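L-2,4-diaminobutyric acid acetyltransferase (Geobacillus sp., PDB 6SLL) catalyses acetyl transfer from acetyl-coenzyme A to L-2,4-diaminobutyric acid, a step in the biosynthesis of the chemical chaperone ectoine. Local coordinates at residues I74-S79 and L86-V91; A26-R31 and G68-F73. All blocks are in the same frame, centred on the assembly; numbering follows the deposited sequence.

Contact 1: residues I74-S79 and L86-V91. With DAB (2,4-diaminobutyric acid), chain G.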
loop_
_atom_site.group_PDB
_atom_site.type_symbol
_atom_site.label_atom_id
_atom_site.label_comp_id
_atom_site.label_asym_id
_atom_site.label_seq_id
_atom_site.Cartn_x
_atom_site.Cartn_y
_atom_site.Cartn_z
ATOM N N ILE B 74 -4.310 10.539 7.234
ATOM C CA ILE B 74 -5.185 9.713 6.360
ATOM C C ILE B 74 -4.387 9.212 5.232
ATOM O O ILE B 74 -3.764 9.993 4.470
ATOM C CB ILE B 74 -6.439 10.499 5.847
ATOM C CG1 ILE B 74 -7.229 11.006 6.894
ATOM C CG2 ILE B 74 -7.232 9.555 4.917
ATOM C CD1 ILE B 74 -8.510 11.647 6.454
ATOM N N SER B 75 -4.447 7.883 4.985
ATOM C CA SER B 75 -3.942 7.305 3.762
ATOM C C SER B 75 -5.111 6.934 2.836
ATOM O O SER B 75 -6.143 6.398 3.281
ATOM C CB SER B 75 -3.138 6.080 4.031
ATOM O OG SER B 75 -3.814 5.154 4.854
ATOM N N ALA B 76 -4.927 7.203 1.542
ATOM C CA ALA B 76 -5.927 6.826 0.565
ATOM C C ALA B 76 -5.238 6.695 -0.742
ATOM O O ALA B 76 -4.133 7.179 -1.001
ATOM C CB ALA B 76 -7.019 7.894 0.474
ATOM N N PHE B 77 -5.942 6.063 -1.723
ATOM C CA PHE B 77 -5.463 5.908 -3.105
ATOM C C PHE B 77 -6.631 5.756 -4.020
ATOM O O PHE B 77 -7.698 5.231 -3.604
ATOM C CB PHE B 77 -4.443 4.766 -3.266
ATOM C CG PHE B 77 -4.980 3.431 -2.821
ATOM C CD1 PHE B 77 -5.814 2.653 -3.613
ATOM C CD2 PHE B 77 -4.688 2.943 -1.571
ATOM C CE1 PHE B 77 -6.346 1.445 -3.156
ATOM C CE2 PHE B 77 -5.194 1.716 -1.143
ATOM C CZ PHE B 77 -6.016 0.961 -1.910
ATOM N N ARG B 78 -6.519 6.214 -5.256
ATOM C CA ARG B 78 -7.545 5.925 -6.236
ATOM C C ARG B 78 -7.417 4.487 -6.712
ATOM O O ARG B 78 -6.327 3.995 -6.974
ATOM C CB ARG B 78 -7.484 6.903 -7.408
ATOM C CG ARG B 78 -7.670 8.292 -6.948
ATOM C CD ARG B 78 -8.023 9.291 -7.716
ATOM N NE ARG B 78 -9.235 9.197 -8.543
ATOM C CZ ARG B 78 -9.761 10.238 -9.085
ATOM N NH1 ARG B 78 -9.244 11.422 -8.930
ATOM N NH2 ARG B 78 -10.800 10.083 -9.919
ATOM N N SER B 79 -8.551 3.770 -6.799
ATOM C CA SER B 79 -8.476 2.359 -7.217
ATOM C C SER B 79 -7.941 2.261 -8.638
ATOM O O SER B 79 -8.543 2.831 -9.521
ATOM C CB SER B 79 -9.904 1.806 -7.091
ATOM O OG SER B 79 -9.901 0.496 -7.656
ATOM N N LEU B 86 -12.146 6.434 -4.624
ATOM C CA LEU B 86 -11.030 6.658 -3.689
ATOM C C LEU B 86 -11.209 5.677 -2.518
ATOM O O LEU B 86 -12.220 5.693 -1.836
ATOM C CB LEU B 86 -11.064 8.070 -3.179
ATOM C CG LEU B 86 -9.914 8.452 -2.255
ATOM C CD1 LEU B 86 -8.626 8.667 -3.013
ATOM C CD2 LEU B 86 -10.238 9.715 -1.468
ATOM N N PHE B 87 -10.171 4.835 -2.302
ATOM C CA PHE B 87 -10.160 3.945 -1.139
ATOM C C PHE B 87 -9.437 4.649 0.003
ATOM O O PHE B 87 -8.269 5.059 -0.179
ATOM C CB PHE B 87 -9.454 2.623 -1.491
ATOM C CG PHE B 87 -9.527 1.667 -0.317
ATOM C CD1 PHE B 87 -10.631 0.926 -0.102
ATOM C CD2 PHE B 87 -8.483 1.538 0.537
ATOM C CE1 PHE B 87 -10.719 0.061 0.950
ATOM C CE2 PHE B 87 -8.548 0.657 1.605
ATOM C CZ PHE B 87 -9.704 -0.072 1.810
ATOM N N VAL B 88 -10.125 4.798 1.125
ATOM C CA VAL B 88 -9.535 5.379 2.303
ATOM C C VAL B 88 -9.080 4.246 3.179
ATOM O O VAL B 88 -9.916 3.384 3.613
ATOM C CB VAL B 88 -10.445 6.345 3.038
ATOM C CG1 VAL B 88 -9.816 6.812 4.312
ATOM C CG2 VAL B 88 -10.828 7.499 2.131
ATOM N N TRP B 89 -7.777 4.122 3.429
ATOM C CA TRP B 89 -7.142 3.003 4.086
ATOM C C TRP B 89 -7.103 3.188 5.565
ATOM O O TRP B 89 -7.792 2.434 6.299
ATOM C CB TRP B 89 -5.780 2.766 3.444
ATOM C CG TRP B 89 -5.008 1.590 3.944
ATOM C CD1 TRP B 89 -5.338 0.675 4.928
ATOM C CD2 TRP B 89 -3.721 1.192 3.445
ATOM N NE1 TRP B 89 -4.306 -0.206 5.042
ATOM C CE2 TRP B 89 -3.301 0.091 4.170
ATOM C CE3 TRP B 89 -2.905 1.703 2.466
ATOM C CZ2 TRP B 89 -2.108 -0.556 3.926
ATOM C CZ3 TRP B 89 -1.697 1.045 2.189
ATOM C CH2 TRP B 89 -1.325 -0.052 2.944
ATOM N N GLN B 90 -6.343 4.152 6.102
ATOM C CA GLN B 90 -6.269 4.365 7.560
ATOM C C GLN B 90 -6.527 5.836 7.863
ATOM O O GLN B 90 -5.959 6.718 7.196
ATOM C CB GLN B 90 -4.901 3.926 8.124
ATOM C CG GLN B 90 -4.681 2.430 7.985
ATOM C CD GLN B 90 -3.402 1.930 8.584
ATOM O OE1 GLN B 90 -2.326 2.416 8.260
ATOM N NE2 GLN B 90 -3.511 0.970 9.470
ATOM N N VAL B 91 -7.311 6.067 8.898
ATOM C CA VAL B 91 -7.507 7.389 9.488
ATOM C C VAL B 91 -7.115 7.322 10.929
ATOM O O VAL B 91 -7.720 6.488 11.657
ATOM C CB VAL B 91 -8.949 7.903 9.296
ATOM C CG1 VAL B 91 -9.113 9.278 9.843
ATOM C CG2 VAL B 91 -9.498 7.737 7.907
HETATM N N DAB G . -8.068 -2.160 10.178
HETATM C CA DAB G . -7.617 -1.752 8.813
HETATM C C DAB G . -6.292 -1.037 8.963
HETATM O O DAB G . -5.654 -0.880 7.928
HETATM C CB DAB G . -8.659 -0.873 8.112
HETATM C CG DAB G . -8.844 0.493 8.693
HETATM N ND DAB G . -9.876 1.228 7.902
HETATM O OXT DAB G . -5.926 -0.629 10.060
HETATM O O HOH W 1 -2.118 3.195 5.616
#

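Contact 2: residues A26-R31 and G68-F73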
loop_
_atom_site.group_PDB
_atom_site.type_symbol
_atom_site.label_atom_id
_atom_site.label_comp_id
_atom_site.label_asym_id
_atom_site.label_seq_id
_atom_site.Cartn_x
_atom_site.Cartn_y
_atom_site.Cartn_z
ATOM N N ALA B 26 7.881 11.303 2.082
ATOM C CA ALA B 26 8.530 10.048 2.509
ATOM C C ALA B 26 9.140 10.149 3.900
ATOM O O ALA B 26 9.063 9.219 4.707
ATOM C CB ALA B 26 9.533 9.599 1.488
ATOM N N ARG B 27 9.756 11.327 4.178
ATOM C CA ARG B 27 10.400 11.525 5.485
ATOM C C ARG B 27 9.440 11.462 6.689
ATOM O O ARG B 27 9.965 11.375 7.794
ATOM C CB ARG B 27 11.231 12.767 5.469
ATOM C CG ARG B 27 10.380 14.099 5.351
ATOM C CD ARG B 27 11.255 15.364 5.280
ATOM N NE ARG B 27 10.405 16.572 5.420
ATOM C CZ ARG B 27 10.999 17.766 5.417
ATOM N NH1 ARG B 27 12.297 17.795 5.249
ATOM N NH2 ARG B 27 10.333 18.896 5.507
ATOM N N ASP B 28 8.142 11.632 6.433
ATOM C CA ASP B 28 7.176 11.514 7.497
ATOM C C ASP B 28 6.910 10.036 7.957
ATOM O O ASP B 28 6.144 9.817 8.870
ATOM C CB ASP B 28 5.896 12.149 7.109
ATOM C CG ASP B 28 5.998 13.624 6.920
ATOM O OD1 ASP B 28 6.584 14.340 7.761
ATOM O OD2 ASP B 28 5.446 14.095 5.897
ATOM N N GLY B 29 7.500 9.081 7.194
ATOM C CA GLY B 29 7.075 7.703 7.394
ATOM C C GLY B 29 7.228 7.208 8.827
ATOM O O GLY B 29 6.277 6.583 9.351
ATOM N N THR B 30 8.390 7.477 9.477
ATOM C CA THR B 30 8.521 7.046 10.849
ATOM C C THR B 30 7.527 7.625 11.791
ATOM O O THR B 30 6.959 6.960 12.645
ATOM C CB THR B 30 9.993 7.235 11.294
ATOM O OG1 THR B 30 10.756 6.149 10.753
ATOM C CG2 THR B 30 10.123 7.275 12.785
ATOM N N ARG B 31 7.325 8.971 11.702
ATOM C CA ARG B 31 6.416 9.607 12.641
ATOM C C ARG B 31 4.980 9.188 12.417
ATOM O O ARG B 31 4.167 9.070 13.344
ATOM C CB ARG B 31 6.551 11.118 12.618
ATOM C CG ARG B 31 7.843 11.602 13.262
ATOM C CD ARG B 31 7.968 13.139 13.567
ATOM N NE ARG B 31 7.765 13.939 12.489
ATOM C CZ ARG B 31 7.257 15.135 12.557
ATOM N NH1 ARG B 31 6.626 15.777 13.604
ATOM N NH2 ARG B 31 7.232 15.780 11.400
ATOM N N GLY B 68 4.083 21.246 16.038
ATOM C CA GLY B 68 5.227 20.415 15.592
ATOM C C GLY B 68 5.119 18.943 15.607
ATOM O O GLY B 68 6.028 18.285 15.171
ATOM N N ASP B 69 4.003 18.463 16.215
ATOM C CA ASP B 69 3.757 17.020 16.367
ATOM C C ASP B 69 2.733 16.576 15.296
ATOM O O ASP B 69 1.762 17.274 15.056
ATOM C CB ASP B 69 3.119 16.687 17.742
ATOM C CG ASP B 69 4.016 16.890 18.848
ATOM O OD1 ASP B 69 5.272 16.949 18.643
ATOM O OD2 ASP B 69 3.422 17.333 19.851
ATOM N N ILE B 70 2.988 15.425 14.673
ATOM C CA ILE B 70 1.972 14.819 13.796
ATOM C C ILE B 70 0.877 14.327 14.727
ATOM O O ILE B 70 1.106 13.467 15.585
ATOM C CB ILE B 70 2.566 13.789 12.820
ATOM C CG1 ILE B 70 3.517 14.500 11.770
ATOM C CG2 ILE B 70 1.419 13.037 12.153
ATOM C CD1 ILE B 70 4.261 13.494 10.875
ATOM N N VAL B 71 -0.329 14.821 14.531
ATOM C CA VAL B 71 -1.490 14.444 15.307
ATOM C C VAL B 71 -2.564 13.734 14.523
ATOM O O VAL B 71 -3.550 13.276 15.087
ATOM C CB VAL B 71 -2.034 15.610 16.133
ATOM C CG1 VAL B 71 -0.998 16.110 17.167
ATOM C CG2 VAL B 71 -2.564 16.702 15.262
ATOM N N GLY B 72 -2.453 13.730 13.171
ATOM C CA GLY B 72 -3.448 13.058 12.342
ATOM C C GLY B 72 -2.842 12.603 11.075
ATOM O O GLY B 72 -1.894 13.207 10.525
ATOM N N PHE B 73 -3.430 11.543 10.512
ATOM C CA PHE B 73 -3.004 10.997 9.182
ATOM C C PHE B 73 -4.220 10.359 8.555
ATOM O O PHE B 73 -5.013 9.665 9.216
ATOM C CB PHE B 73 -1.892 9.973 9.371
ATOM C CG PHE B 73 -1.432 9.300 8.103
ATOM C CD1 PHE B 73 -0.663 9.971 7.207
ATOM C CD2 PHE B 73 -1.693 7.970 7.875
ATOM C CE1 PHE B 73 -0.170 9.352 6.075
ATOM C CE2 PHE B 73 -1.218 7.298 6.769
ATOM C CZ PHE B 73 -0.452 8.003 5.866
HETATM O O HOH W 2 5.065 13.599 15.506
#

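Contact 1: residues I74-S79 and L86-V91
The rings of F77 and F87 run alongside each other from one face of an antiparallel beta hairpin. CG of F77 is set between its backbone N and carbonyl carbon (chi1 58°), and the ring beyond it takes F87 CB against one face, 3.7 Å above its plane. The two rings meet obliquely, planes 31° apart, F77 CZ being 3.5 Å from F87 CD2, while W89 CE3 approaches the F77 edge.

Farther along, W89 and Q90 together lie opposite S75, an arrangement consistent with the beta bulge that GNAT enzymes usually carry in this strand. W89 N donates to S75 O, and Q90 N reaches the serine hydroxyl instead (Q90 N to S75 OG 3.0 Å). Water 1, 2.7 Å from S75 OG, sits over the centre of the W89 ring and donates to Q90 OE1, which also bonds Y50 OH. Substrate ligands come from the same two residues: W89 O accepts from ND of diaminobutyrate (2.9 Å), and Q90 NE2 gives OXT of the same molecule a fairly straight bond (3.0 Å, 163°). The W89 NE1 bond to the other carboxylate oxygen is weak.

The opposite face is largely aliphatic. I74 CG2 meets V88 CG1 at 3.8 Å, I74 lies alongside V91, and L86 CD1 reaches A76 CB. This side packs on helices 102-112 and 131-144, where V91 also touches coenzyme A; the aromatic side meets helix 47-56 and Y48, Y56 and F57 of the second subunit, with strands 62-66 and 121-125 flanking the hairpin.

Contact 2: residues A26-R31 and G68-F73
R31 laid over I70 is a small surface contact, in which the N-terminal part of helix 29-39 meets the beginning of strand 69-78. The setting is the GNAT fold, whose first helix packs against the central sheet. Strand 69-78 is the second arm of a hairpin with strand 62-66, and G68 lies at the turn between them with a positive phi. Farther along the same strand, V71 and G72 both face A64, a classic beta bulge.

The interaction is chiefly that of an aliphatic branch beneath a flat cation. I70, its CD1 anti to CA (chi2 173°), brings that methyl 3.7 Å from the guanidinium plane of R31, over its centre. The same methyl meets the root of the arginine, I70 CD1 to R31 CB being 3.7 Å, so R31, bent at chi3 (-55°), lies against it with both its CB and its guanidinium. D28 adds a lighter touch, its OD1 coming 4.0 Å from I70 CD1.

Charge is shared loosely here. The ion pair of R31 with D28 is long, as is the one with E65 of strand 62-66, so neither would be expected to grip the guanidinium firmly. D28 OD2 is more closely engaged, forming a salt bridge with R22 and accepting a hydrogen bond from E25 N. T30, one residue before R31, bonds M158 O of the second subunit, which places this region beside the dimer partner.

At its edge the guanidinium turns to the strand backbone, where R31 NH1 makes a weak, bent bond to G68 O (3.0 Å, 126°). Water 2 bridges the same two segments, accepting from R31 NH1 at 3.3 Å and from I70 N at 2.9 Å.

How the contacts relate
Both contacts draw on strand 69-78, contact 2 at its beginning and contact 1 at its far end, with their centres about 17 Å apart. They come in series along the chain, 26-31 with 68-73 closing before 74-79 with 86-91 opens. One strand thus serves two tasks: at the surface it receives the start of helix 29-39, and in the buried middle of the sheet it pairs with strand 85-93, which binds substrate and touches coenzyme A. The contacts meet where V91 CG1 packs 4.2 Å from F73 O. Each also touches the second subunit, which is therefore met at both the helix-strand contact and the hairpin.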